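Local structure of NADH dehydrogenase (Methanothermobacter marburgensis, 4R81) at the interface of chains A and B. The protein oxidises NADH with a quinone as electron acceptor, using a bound flavin mononucleotide in a flavodoxin-like fold. Sequence-based numbering; all coordinates share one arbitrary frame. Chains: chain A/B, NADH dehydrogenase.

The interface of chains A and B. Residues chain A 12-17, 92; chain B 53, 56.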
# COMPACT_ATOMS: atom_id res chain seq x y z
N HIS A 12 9.11 -7.60 -6.94
CA HIS A 12 9.44 -6.83 -8.14
C HIS A 12 9.13 -7.65 -9.39
O HIS A 12 9.49 -8.83 -9.46
CB HIS A 12 10.91 -6.41 -8.15
CG HIS A 12 11.20 -5.26 -9.07
ND1 HIS A 12 11.08 -5.34 -10.44
CD2 HIS A 12 11.59 -3.99 -8.80
CE1 HIS A 12 11.38 -4.18 -10.98
NE2 HIS A 12 11.70 -3.34 -10.01
N PRO A 13 8.47 -7.04 -10.39
CA PRO A 13 8.11 -7.82 -11.58
C PRO A 13 9.28 -8.17 -12.50
O PRO A 13 9.20 -9.14 -13.26
CB PRO A 13 7.12 -6.91 -12.32
CG PRO A 13 7.46 -5.52 -11.86
CD PRO A 13 7.90 -5.68 -10.41
N SER A 14 10.36 -7.40 -12.44
CA SER A 14 11.38 -7.50 -13.47
C SER A 14 12.47 -8.49 -13.13
O SER A 14 12.90 -8.58 -11.98
CB SER A 14 11.98 -6.12 -13.75
OG SER A 14 12.83 -6.18 -14.89
N ARG A 15 12.90 -9.25 -14.13
CA ARG A 15 14.01 -10.19 -14.00
C ARG A 15 15.27 -9.45 -13.57
O ARG A 15 16.07 -9.96 -12.79
CB ARG A 15 14.24 -10.93 -15.32
CG ARG A 15 15.64 -11.47 -15.48
CD ARG A 15 15.78 -12.34 -16.73
NE ARG A 15 15.21 -13.67 -16.54
CZ ARG A 15 15.07 -14.57 -17.51
NH1 ARG A 15 15.46 -14.28 -18.74
NH2 ARG A 15 14.54 -15.75 -17.24
N LYS A 16 15.44 -8.24 -14.09
CA LYS A 16 16.58 -7.41 -13.74
C LYS A 16 16.10 -6.04 -13.27
O LYS A 16 15.34 -5.36 -13.96
CB LYS A 16 17.54 -7.28 -14.93
CG LYS A 16 18.18 -8.60 -15.33
CD LYS A 16 19.25 -8.40 -16.40
CE LYS A 16 18.64 -8.34 -17.79
NZ LYS A 16 18.19 -9.68 -18.26
N SER A 17 16.53 -5.65 -12.08
CA SER A 17 16.19 -4.36 -11.51
C SER A 17 17.18 -4.11 -10.40
O SER A 17 17.93 -5.01 -10.01
CB SER A 17 14.78 -4.36 -10.93
OG SER A 17 14.70 -5.23 -9.81
N TRP A 92 6.86 2.48 -4.39
CA TRP A 92 5.89 2.89 -5.41
C TRP A 92 4.75 3.65 -4.76
O TRP A 92 3.99 3.08 -3.96
CB TRP A 92 5.32 1.67 -6.16
CG TRP A 92 6.26 0.98 -7.09
CD1 TRP A 92 7.53 1.38 -7.43
CD2 TRP A 92 6.03 -0.25 -7.78
NE1 TRP A 92 8.09 0.47 -8.30
CE2 TRP A 92 7.19 -0.54 -8.53
CE3 TRP A 92 4.94 -1.13 -7.85
CZ2 TRP A 92 7.29 -1.68 -9.34
CZ3 TRP A 92 5.05 -2.27 -8.65
CH2 TRP A 92 6.22 -2.53 -9.38
N GLN B 53 6.09 -6.70 -15.84
CA GLN B 53 7.44 -6.38 -16.28
C GLN B 53 7.43 -5.39 -17.45
O GLN B 53 8.22 -4.45 -17.48
CB GLN B 53 8.23 -7.64 -16.66
CG GLN B 53 9.68 -7.32 -17.04
CD GLN B 53 10.51 -8.54 -17.38
OE1 GLN B 53 11.34 -8.97 -16.58
NE2 GLN B 53 10.31 -9.09 -18.57
N TYR B 56 6.47 -1.92 -16.18
CA TYR B 56 7.58 -1.41 -15.39
C TYR B 56 8.68 -0.84 -16.28
O TYR B 56 9.17 0.27 -16.05
CB TYR B 56 8.16 -2.50 -14.47
CG TYR B 56 9.54 -2.17 -13.94
CD1 TYR B 56 9.72 -1.32 -12.86
CD2 TYR B 56 10.67 -2.72 -14.54
CE1 TYR B 56 10.98 -1.02 -12.39
CE2 TYR B 56 11.94 -2.43 -14.08
CZ TYR B 56 12.09 -1.58 -13.00
OH TYR B 56 13.36 -1.30 -12.55
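The imidazole of A:His12 points its edge into one face of the B:Tyr56 phenol, the planes 83° apart and the ring centres 4.5 Å from each other. CE1 of A:His12 stands over the middle of that face, 3.4 Å from CZ of B:Tyr56, while NE2 leans toward the CE1 and CZ side. Followed outward, B:Tyr56 first sets CB 4.1 Å from CG of A:Pro13. CG, anti to the backbone N (chi1 163°), then carries the ring under the A:His12 imidazole, with CB of A:Ser14 on the same side, out beyond the CD2-CE2 edge. CD2 and CE2 run past CB of A:Ser14, and CD1 looks toward the indole of A:Trp92. At the tip, OH lies 3.7 Å from both NE2 of A:His12 and CB of A:Ser17. The imidazole itself is held by the backbone: N of A:Ser14 donates to ND1 of A:His12 exactly in the ring plane. Separately, OG of A:Ser17 sits over one face of the imidazole. OG of A:Ser14 donates to the carbonyl O of A:Lys16, tying the turn together. One helical turn before the tyrosine, the extended B:Gln53 passes A:Pro13 and A:Ser14 and delivers OE1 to N of A:Arg15, a nearly straight hydrogen bond of 2.9 Å. An alanine in place of B:Tyr56 would probably open a gap against A:His12 and A:Ser14 and leave the imidazole edge without its aromatic partner. Both B residues lie in helix 53-61, which packs on the loop between strand 5-10 and helix 18-32 of chain A. A:His12 and B:Tyr56 are both FMN-binding residues, so the two-fold interface helps build the flavin site.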